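Local coordinates for protein dihydropteroate synthase (PDB 6UCZ) that catalyses a step of folate synthesis, probably joining a dihydropterin diphosphate to p-aminobenzoate to give dihydropteroate, at residues Gln86-Pro98 against Ile113-Leu127. Sequence-based numbering, arbitrary orientation.
Sequences QEEEWSRLKEVLP and IDTRNAKTAELALKL. With PMM (pterin-6-yl-methyl-monophosphate), chain C.
The indole of Trp-90 lies against helix 118-127 with one face on Leu-123, whose CD1 sits 3.4 Å from the centroid of the five-membered ring, almost on the ring normal, a CH-pi contact. Lys-94 CB backs the opposite face, and Leu-127 CD1 lies at the edge, near the ring plane, 3.8 Å from Trp-90 CH2. The same methyl of Leu-127 also meets Leu-97 and Pro-98. Trp-90 is a knob among Thr-120, Leu-123, Ala-124 and Leu-127, while Thr-120 is a knob in return among Gln-86, Glu-89, Trp-90 and Leu-93.

The second flat group is the buried carboxylate of Glu-89. Glu-89 OE1 is gripped from opposite faces of the carboxylate plane, by Thr-120 OG1 at 2.6 Å and by Asn-117 ND2 at 2.9 Å, the latter nearly straight (170°). Thr-115 OG1 meets Glu-89 OE2 on the syn side at 2.8 Å, and a water that also accepts from Arg-116 N donates to OE2. Thr-120 OG1 stands beside the backbone N (chi1 -72°) and CG2 anti to it, which lets the hydroxyl also accept from Gln-86 NE2 while CG2 packs on Leu-93 CD1.

Leu-93 CD1 continues onto Ile-113 CD1 of the strand. Next to Ile-113, Asp-114 binds the pterin, its OD2 2.9 Å from PMM N8, with Gln-135 and Arg-274 as further partners. Two helices running nearly alongside each other (25°) outside a parallel sheet, helix 86-93 roughly antiparallel to strand 113-115, are characteristic of the TIM barrel of dihydropteroate synthases.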
ATOM      1  N   GLN A  86     -16.578   6.114   8.059  1.00 43.72           N
ATOM      2  CA  GLN A  86     -15.607   5.478   8.946  1.00 41.05           C
ATOM      3  C   GLN A  86     -16.272   4.437   9.839  1.00 43.47           C
ATOM      4  O   GLN A  86     -15.662   3.408  10.160  1.00 40.59           O
ATOM      5  CB  GLN A  86     -14.901   6.534   9.803  1.00 46.09           C
ATOM      6  CG  GLN A  86     -13.792   6.004  10.721  1.00 49.29           C
ATOM      7  CD  GLN A  86     -14.320   5.414  12.034  1.00 53.46           C
ATOM      8  OE1 GLN A  86     -15.353   5.850  12.549  1.00 50.32           O
ATOM      9  NE2 GLN A  86     -13.625   4.398  12.559  1.00 46.36           N
ATOM     10  N   GLU A  87     -17.514   4.692  10.265  1.00 49.44           N
ATOM     11  CA  GLU A  87     -18.203   3.758  11.152  1.00 55.87           C
ATOM     12  C   GLU A  87     -18.544   2.459  10.428  1.00 58.10           C
ATOM     13  O   GLU A  87     -18.377   1.365  10.981  1.00 50.01           O
ATOM     14  CB  GLU A  87     -19.472   4.390  11.725  1.00 50.81           C
ATOM     15  CG  GLU A  87     -19.246   5.518  12.731  1.00 54.33           C
ATOM     16  CD  GLU A  87     -19.086   6.880  12.077  1.00 58.17           C
ATOM     17  OE1 GLU A  87     -19.064   6.955  10.831  1.00 54.42           O
ATOM     18  OE2 GLU A  87     -19.019   7.891  12.812  1.00 63.03           O
ATOM     19  N   GLU A  88     -19.069   2.561   9.206  1.00 47.20           N
ATOM     20  CA  GLU A  88     -19.304   1.362   8.412  1.00 47.11           C
ATOM     21  C   GLU A  88     -17.996   0.634   8.140  1.00 51.47           C
ATOM     22  O   GLU A  88     -17.935  -0.600   8.208  1.00 47.56           O
ATOM     23  CB  GLU A  88     -20.024   1.736   7.122  1.00 48.88           C
ATOM     24  CG  GLU A  88     -21.431   2.211   7.403  1.00 60.19           C
ATOM     25  CD  GLU A  88     -22.038   3.005   6.268  1.00 64.85           C
ATOM     26  OE1 GLU A  88     -21.321   3.275   5.275  1.00 60.14           O
ATOM     27  OE2 GLU A  88     -23.232   3.371   6.384  1.00 68.02           O
ATOM     28  N   GLU A  89     -16.937   1.385   7.836  1.00 49.20           N
ATOM     29  CA  GLU A  89     -15.633   0.772   7.614  1.00 42.68           C
ATOM     30  C   GLU A  89     -15.211  -0.057   8.819  1.00 44.86           C
ATOM     31  O   GLU A  89     -14.791  -1.213   8.678  1.00 37.23           O
ATOM     32  CB  GLU A  89     -14.593   1.855   7.337  1.00 41.79           C
ATOM     33  CG  GLU A  89     -13.183   1.319   7.137  1.00 33.02           C
ATOM     34  CD  GLU A  89     -12.146   2.428   7.151  1.00 39.26           C
ATOM     35  OE1 GLU A  89     -12.325   3.384   7.932  1.00 36.99           O
ATOM     36  OE2 GLU A  89     -11.156   2.350   6.387  1.00 37.13           O
ATOM     37  N   TRP A  90     -15.354   0.510  10.022  1.00 38.65           N
ATOM     38  CA  TRP A  90     -14.895  -0.178  11.223  1.00 39.58           C
ATOM     39  C   TRP A  90     -15.744  -1.402  11.543  1.00 44.22           C
ATOM     40  O   TRP A  90     -15.212  -2.413  12.011  1.00 43.94           O
ATOM     41  CB  TRP A  90     -14.879   0.770  12.430  1.00 43.67           C
ATOM     42  CG  TRP A  90     -14.318   0.067  13.630  1.00 41.60           C
ATOM     43  CD1 TRP A  90     -14.968  -0.211  14.804  1.00 42.88           C
ATOM     44  CD2 TRP A  90     -13.019  -0.540  13.738  1.00 37.87           C
ATOM     45  NE1 TRP A  90     -14.137  -0.915  15.649  1.00 45.02           N
ATOM     46  CE2 TRP A  90     -12.939  -1.133  15.015  1.00 42.26           C
ATOM     47  CE3 TRP A  90     -11.905  -0.614  12.888  1.00 35.00           C
ATOM     48  CZ2 TRP A  90     -11.794  -1.796  15.461  1.00 42.78           C
ATOM     49  CZ3 TRP A  90     -10.770  -1.277  13.330  1.00 33.99           C
ATOM     50  CH2 TRP A  90     -10.726  -1.860  14.607  1.00 37.61           C
ATOM     51  N   SER A  91     -17.058  -1.339  11.305  1.00 43.10           N
ATOM     52  CA  SER A  91     -17.891  -2.510  11.576  1.00 49.38           C
ATOM     53  C   SER A  91     -17.507  -3.702  10.696  1.00 51.11           C
ATOM     54  O   SER A  91     -17.697  -4.853  11.105  1.00 56.57           O
ATOM     55  CB  SER A  91     -19.377  -2.163  11.423  1.00 50.30           C
ATOM     56  OG  SER A  91     -19.750  -2.026  10.068  1.00 63.69           O
ATOM     57  N   ARG A  92     -16.959  -3.461   9.499  1.00 41.90           N
ATOM     58  CA  ARG A  92     -16.490  -4.587   8.694  1.00 54.11           C
ATOM     59  C   ARG A  92     -15.190  -5.156   9.238  1.00 54.76           C
ATOM     60  O   ARG A  92     -14.957  -6.365   9.143  1.00 69.31           O
ATOM     61  CB  ARG A  92     -16.275  -4.188   7.231  1.00 47.15           C
ATOM     62  CG  ARG A  92     -17.503  -3.763   6.450  1.00 54.07           C
ATOM     63  CD  ARG A  92     -17.063  -3.180   5.106  1.00 55.97           C
ATOM     64  NE  ARG A  92     -18.184  -2.819   4.242  1.00 63.81           N
ATOM     65  CZ  ARG A  92     -18.064  -2.463   2.965  1.00 64.91           C
ATOM     66  NH1 ARG A  92     -19.145  -2.160   2.257  1.00 62.84           N
ATOM     67  NH2 ARG A  92     -16.866  -2.408   2.393  1.00 64.51           N
ATOM     68  N   LEU A  93     -14.356  -4.313   9.842  1.00 45.84           N
ATOM     69  CA  LEU A  93     -13.026  -4.727  10.260  1.00 42.93           C
ATOM     70  C   LEU A  93     -13.013  -5.377  11.640  1.00 51.98           C
ATOM     71  O   LEU A  93     -12.206  -6.285  11.875  1.00 50.45           O
ATOM     72  CB  LEU A  93     -12.083  -3.518  10.254  1.00 35.10           C
ATOM     73  CG  LEU A  93     -11.812  -2.857   8.893  1.00 44.18           C
ATOM     74  CD1 LEU A  93     -11.235  -1.447   9.053  1.00 34.83           C
ATOM     75  CD2 LEU A  93     -10.902  -3.722   8.042  1.00 37.77           C
ATOM     76  N   LYS A  94     -13.885  -4.937  12.559  1.00 47.23           N
ATOM     77  CA  LYS A  94     -13.749  -5.332  13.959  1.00 44.14           C
ATOM     78  C   LYS A  94     -14.048  -6.814  14.168  1.00 51.56           C
ATOM     79  O   LYS A  94     -13.617  -7.386  15.174  1.00 61.49           O
ATOM     80  CB  LYS A  94     -14.645  -4.475  14.870  1.00 45.91           C
ATOM     81  CG  LYS A  94     -16.141  -4.743  14.762  1.00 47.82           C
ATOM     82  CD  LYS A  94     -16.919  -3.952  15.808  1.00 53.49           C
ATOM     83  CE  LYS A  94     -18.418  -4.097  15.614  1.00 52.63           C
ATOM     84  NZ  LYS A  94     -19.184  -3.432  16.701  1.00 56.08           N
ATOM     85  N   GLU A  95     -14.779  -7.446  13.247  1.00 47.55           N
ATOM     86  CA  GLU A  95     -15.083  -8.865  13.386  1.00 56.28           C
ATOM     87  C   GLU A  95     -13.920  -9.746  12.938  1.00 56.68           C
ATOM     88  O   GLU A  95     -13.787 -10.880  13.408  1.00 56.96           O
ATOM     89  CB  GLU A  95     -16.322  -9.215  12.558  1.00 63.62           C
ATOM     90  CG  GLU A  95     -17.585  -8.458  12.932  1.00 77.29           C
ATOM     91  CD  GLU A  95     -18.114  -8.824  14.303  1.00 85.84           C
ATOM     92  OE1 GLU A  95     -17.839  -9.950  14.777  1.00 89.56           O
ATOM     93  OE2 GLU A  95     -18.812  -7.980  14.903  1.00 92.07           O
ATOM     94  N   VAL A  96     -13.069  -9.249  12.043  1.00 46.99           N
ATOM     95  CA  VAL A  96     -12.012 -10.062  11.469  1.00 53.68           C
ATOM     96  C   VAL A  96     -10.632  -9.682  11.991  1.00 53.21           C
ATOM     97  O   VAL A  96      -9.757 -10.551  12.081  1.00 51.49           O
ATOM     98  CB  VAL A  96     -12.047  -9.972   9.929  1.00 51.05           C
ATOM     99  CG1 VAL A  96     -13.433 -10.257   9.423  1.00 54.43           C
ATOM    100  CG2 VAL A  96     -11.599  -8.593   9.461  1.00 42.35           C
ATOM    101  N   LEU A  97     -10.425  -8.421  12.354  1.00 46.92           N
ATOM    102  CA  LEU A  97      -9.082  -7.941  12.660  1.00 45.43           C
ATOM    103  C   LEU A  97      -8.461  -8.601  13.893  1.00 50.24           C
ATOM    104  O   LEU A  97      -7.249  -8.878  13.857  1.00 49.33           O
ATOM    105  CB  LEU A  97      -9.138  -6.412  12.776  1.00 46.52           C
ATOM    106  CG  LEU A  97      -7.913  -5.553  12.467  1.00 42.89           C
ATOM    107  CD1 LEU A  97      -7.310  -5.945  11.118  1.00 33.38           C
ATOM    108  CD2 LEU A  97      -8.323  -4.075  12.443  1.00 39.28           C
ATOM    109  N   PRO A  98      -9.182  -8.867  14.993  1.00 43.88           N
ATOM    110  CA  PRO A  98      -8.532  -9.571  16.113  1.00 51.10           C
ATOM    111  C   PRO A  98      -7.987 -10.944  15.742  1.00 51.36           C
ATOM    112  O   PRO A  98      -6.867 -11.284  16.144  1.00 49.79           O
ATOM    113  CB  PRO A  98      -9.649  -9.667  17.162  1.00 55.23           C
ATOM    114  CG  PRO A  98     -10.561  -8.549  16.864  1.00 43.35           C
ATOM    115  CD  PRO A  98     -10.551  -8.453  15.350  1.00 46.92           C
ATOM    116  N   ILE A 113      -3.144  -1.744   8.456  1.00 30.78           N
ATOM    117  CA  ILE A 113      -4.523  -1.290   8.288  1.00 30.61           C
ATOM    118  C   ILE A 113      -4.568  -0.303   7.131  1.00 26.20           C
ATOM    119  O   ILE A 113      -3.936   0.760   7.178  1.00 29.34           O
ATOM    120  CB  ILE A 113      -5.102  -0.689   9.589  1.00 32.22           C
ATOM    121  CG1 ILE A 113      -6.528  -0.161   9.359  1.00 27.27           C
ATOM    122  CG2 ILE A 113      -4.221   0.415  10.177  1.00 29.74           C
ATOM    123  CD1 ILE A 113      -7.511  -1.214   8.911  1.00 27.13           C
ATOM    124  N   ASP A 114      -5.280  -0.672   6.069  1.00 23.55           N
ATOM    125  CA  ASP A 114      -5.386   0.167   4.877  1.00 24.54           C
ATOM    126  C   ASP A 114      -6.619   1.037   5.075  1.00 30.39           C
ATOM    127  O   ASP A 114      -7.749   0.572   4.919  1.00 27.10           O
ATOM    128  CB  ASP A 114      -5.479  -0.684   3.612  1.00 25.79           C
ATOM    129  CG  ASP A 114      -5.505   0.142   2.336  1.00 38.55           C
ATOM    130  OD1 ASP A 114      -5.684   1.385   2.379  1.00 35.77           O
ATOM    131  OD2 ASP A 114      -5.322  -0.470   1.263  1.00 37.30           O
ATOM    132  N   THR A 115      -6.402   2.292   5.463  1.00 26.56           N
ATOM    133  CA  THR A 115      -7.512   3.191   5.736  1.00 27.81           C
ATOM    134  C   THR A 115      -7.059   4.617   5.479  1.00 32.69           C
ATOM    135  O   THR A 115      -5.872   4.939   5.580  1.00 35.71           O
ATOM    136  CB  THR A 115      -8.020   3.051   7.178  1.00 31.64           C
ATOM    137  OG1 THR A 115      -9.113   3.944   7.396  1.00 31.66           O
ATOM    138  CG2 THR A 115      -6.917   3.389   8.176  1.00 33.41           C
ATOM    139  N   ARG A 116      -8.017   5.469   5.142  1.00 36.16           N
ATOM    140  CA  ARG A 116      -7.789   6.903   5.119  1.00 29.60           C
ATOM    141  C   ARG A 116      -8.277   7.604   6.387  1.00 34.70           C
ATOM    142  O   ARG A 116      -8.069   8.812   6.518  1.00 32.35           O
ATOM    143  CB  ARG A 116      -8.463   7.517   3.889  1.00 32.49           C
ATOM    144  CG  ARG A 116      -9.964   7.694   4.027  1.00 44.77           C
ATOM    145  CD  ARG A 116     -10.552   8.177   2.730  1.00 53.88           C
ATOM    146  NE  ARG A 116     -10.544   7.098   1.748  1.00 67.20           N
ATOM    147  CZ  ARG A 116     -11.269   7.084   0.635  1.00 80.73           C
ATOM    148  NH1 ARG A 116     -12.087   8.093   0.356  1.00 85.77           N
ATOM    149  NH2 ARG A 116     -11.180   6.050  -0.194  1.00 83.69           N
ATOM    150  N   ASN A 117      -8.889   6.879   7.329  1.00 41.02           N
ATOM    151  CA  ASN A 117      -9.550   7.465   8.505  1.00 37.29           C
ATOM    152  C   ASN A 117      -8.714   7.255   9.762  1.00 34.72           C
ATOM    153  O   ASN A 117      -8.414   6.111  10.126  1.00 31.98           O
ATOM    154  CB  ASN A 117     -10.934   6.852   8.713  1.00 36.27           C
ATOM    155  CG  ASN A 117     -11.880   7.133   7.567  1.00 38.71           C
ATOM    156  OD1 ASN A 117     -12.004   8.268   7.131  1.00 41.09           O
ATOM    157  ND2 ASN A 117     -12.557   6.102   7.077  1.00 35.04           N
ATOM    158  N   ALA A 118      -8.391   8.352  10.456  1.00 34.04           N
ATOM    159  CA  ALA A 118      -7.549   8.255  11.647  1.00 43.93           C
ATOM    160  C   ALA A 118      -8.198   7.404  12.738  1.00 41.35           C
ATOM    161  O   ALA A 118      -7.509   6.650  13.433  1.00 43.95           O
ATOM    162  CB  ALA A 118      -7.233   9.653  12.183  1.00 49.69           C
ATOM    163  N   LYS A 119      -9.520   7.505  12.903  1.00 44.24           N
ATOM    164  CA  LYS A 119     -10.197   6.719  13.934  1.00 43.18           C
ATOM    165  C   LYS A 119     -10.063   5.227  13.674  1.00 44.90           C
ATOM    166  O   LYS A 119      -9.845   4.443  14.604  1.00 39.06           O
ATOM    167  CB  LYS A 119     -11.673   7.101  14.009  1.00 44.01           C
ATOM    168  CG  LYS A 119     -12.451   6.405  15.130  1.00 50.80           C
ATOM    169  CD  LYS A 119     -11.754   6.470  16.483  1.00 58.73           C
ATOM    170  CE  LYS A 119     -12.050   7.766  17.212  1.00 67.71           C
ATOM    171  NZ  LYS A 119     -11.917   7.593  18.689  1.00 77.60           N
ATOM    172  N   THR A 120     -10.189   4.817  12.413  1.00 40.52           N
ATOM    173  CA  THR A 120     -10.007   3.407  12.094  1.00 43.51           C
ATOM    174  C   THR A 120      -8.578   2.969  12.378  1.00 38.68           C
ATOM    175  O   THR A 120      -8.355   1.899  12.956  1.00 36.17           O
ATOM    176  CB  THR A 120     -10.395   3.151  10.640  1.00 37.48           C
ATOM    177  OG1 THR A 120     -11.824   3.237  10.522  1.00 39.19           O
ATOM    178  CG2 THR A 120      -9.903   1.775  10.172  1.00 34.57           C
ATOM    179  N   ALA A 121      -7.595   3.796  12.009  1.00 41.61           N
ATOM    180  CA  ALA A 121      -6.211   3.466  12.328  1.00 37.68           C
ATOM    181  C   ALA A 121      -6.019   3.345  13.830  1.00 42.55           C
ATOM    182  O   ALA A 121      -5.354   2.418  14.301  1.00 45.53           O
ATOM    183  CB  ALA A 121      -5.261   4.513  11.749  1.00 35.69           C
ATOM    184  N   GLU A 122      -6.627   4.260  14.602  1.00 34.32           N
ATOM    185  CA  GLU A 122      -6.503   4.221  16.052  1.00 36.19           C
ATOM    186  C   GLU A 122      -7.112   2.950  16.633  1.00 41.90           C
ATOM    187  O   GLU A 122      -6.532   2.326  17.531  1.00 40.06           O
ATOM    188  CB  GLU A 122      -7.171   5.461  16.658  1.00 38.62           C
ATOM    189  CG  GLU A 122      -7.215   5.485  18.162  1.00 41.70           C
ATOM    190  CD  GLU A 122      -7.923   6.710  18.683  1.00 57.29           C
ATOM    191  OE1 GLU A 122      -8.930   7.118  18.069  1.00 55.87           O
ATOM    192  OE2 GLU A 122      -7.468   7.269  19.697  1.00 66.11           O
ATOM    193  N   LEU A 123      -8.296   2.560  16.153  1.00 40.74           N
ATOM    194  CA  LEU A 123      -8.921   1.349  16.671  1.00 37.75           C
ATOM    195  C   LEU A 123      -8.118   0.117  16.282  1.00 42.46           C
ATOM    196  O   LEU A 123      -7.906  -0.786  17.104  1.00 37.82           O
ATOM    197  CB  LEU A 123     -10.358   1.248  16.169  1.00 47.73           C
ATOM    198  CG  LEU A 123     -11.322   2.244  16.831  1.00 48.08           C
ATOM    199  CD1 LEU A 123     -12.710   2.144  16.229  1.00 56.43           C
ATOM    200  CD2 LEU A 123     -11.372   2.043  18.343  1.00 53.96           C
ATOM    201  N   ALA A 124      -7.636   0.081  15.039  1.00 41.04           N
ATOM    202  CA  ALA A 124      -6.826  -1.045  14.597  1.00 40.00           C
ATOM    203  C   ALA A 124      -5.529  -1.114  15.387  1.00 37.48           C
ATOM    204  O   ALA A 124      -5.089  -2.201  15.779  1.00 38.48           O
ATOM    205  CB  ALA A 124      -6.548  -0.925  13.092  1.00 29.47           C
ATOM    206  N   LEU A 125      -4.924   0.046  15.663  1.00 34.85           N
ATOM    207  CA  LEU A 125      -3.692   0.074  16.443  1.00 36.61           C
ATOM    208  C   LEU A 125      -3.920  -0.455  17.853  1.00 46.83           C
ATOM    209  O   LEU A 125      -3.070  -1.172  18.399  1.00 46.07           O
ATOM    210  CB  LEU A 125      -3.123   1.493  16.475  1.00 37.01           C
ATOM    211  CG  LEU A 125      -2.450   1.901  15.157  1.00 34.46           C
ATOM    212  CD1 LEU A 125      -2.227   3.407  15.070  1.00 32.94           C
ATOM    213  CD2 LEU A 125      -1.139   1.159  15.007  1.00 33.29           C
ATOM    214  N   LYS A 126      -5.068  -0.125  18.457  1.00 40.36           N
ATOM    215  CA  LYS A 126      -5.377  -0.692  19.765  1.00 45.28           C
ATOM    216  C   LYS A 126      -5.498  -2.209  19.697  1.00 47.81           C
ATOM    217  O   LYS A 126      -5.142  -2.901  20.655  1.00 49.25           O
ATOM    218  CB  LYS A 126      -6.655  -0.080  20.337  1.00 52.04           C
ATOM    219  CG  LYS A 126      -6.460   1.301  20.931  1.00 58.66           C
ATOM    220  CD  LYS A 126      -7.778   2.032  21.123  1.00 63.23           C
ATOM    221  CE  LYS A 126      -7.533   3.452  21.592  1.00 69.28           C
ATOM    222  NZ  LYS A 126      -8.778   4.274  21.576  1.00 79.15           N
ATOM    223  N   LEU A 127      -5.952  -2.753  18.562  1.00 41.51           N
ATOM    224  CA  LEU A 127      -6.022  -4.204  18.449  1.00 47.28           C
ATOM    225  C   LEU A 127      -4.650  -4.831  18.243  1.00 48.19           C
ATOM    226  O   LEU A 127      -4.488  -6.035  18.480  1.00 52.15           O
ATOM    227  CB  LEU A 127      -6.956  -4.610  17.307  1.00 47.62           C
ATOM    228  CG  LEU A 127      -8.441  -4.356  17.530  1.00 47.00           C
ATOM    229  CD1 LEU A 127      -9.241  -4.846  16.333  1.00 43.67           C
ATOM    230  CD2 LEU A 127      -8.893  -5.037  18.833  1.00 45.76           C
TER
HETATM  231  N5  PMM C 301      -3.749   0.675  -3.904  1.00 23.60           N
HETATM  232  C6  PMM C 301      -4.988   0.396  -3.485  1.00 27.14           C
HETATM  233  C7  PMM C 301      -5.310   0.431  -2.141  1.00 21.05           C
HETATM  234  N8  PMM C 301      -4.448   0.749  -1.169  1.00 23.12           N
HETATM  235  N1  PMM C 301      -2.320   1.333  -0.591  1.00 21.58           N
HETATM  236  C2  PMM C 301      -1.075   1.632  -0.943  1.00 23.88           C
HETATM  237  N2  PMM C 301      -0.183   1.969  -0.005  1.00 21.81           N
HETATM  238  N3  PMM C 301      -0.644   1.631  -2.242  1.00 19.77           N
HETATM  239  C4  PMM C 301      -1.428   1.340  -3.335  1.00 21.14           C
HETATM  240  O4  PMM C 301      -0.973   1.386  -4.477  1.00 28.24           O
HETATM  241  C4A PMM C 301      -2.825   1.002  -2.988  1.00 22.95           C
HETATM  242  C8A PMM C 301      -3.211   1.025  -1.599  1.00 22.85           C
HETATM  243  C9  PMM C 301      -6.000   0.107  -4.565  1.00 33.17           C
HETATM  244  O10 PMM C 301      -5.714  -1.180  -5.151  1.00 46.55           O
HETATM  245  PA  PMM C 301      -6.651  -2.475  -4.900  1.00 48.26           P
HETATM  246  O1P PMM C 301      -6.107  -3.530  -5.878  1.00 53.73           O
HETATM  247  O2P PMM C 301      -8.057  -2.121  -5.365  1.00 53.51           O
HETATM  248  O3P PMM C 301      -6.584  -2.891  -3.468  1.00 45.81           O
HETATM  249  O   HOH W   1     -10.153  -0.100   5.578  1.00 31.67           O
HETATM  250  O   HOH W   2     -10.561   4.104   4.364  1.00 36.46           O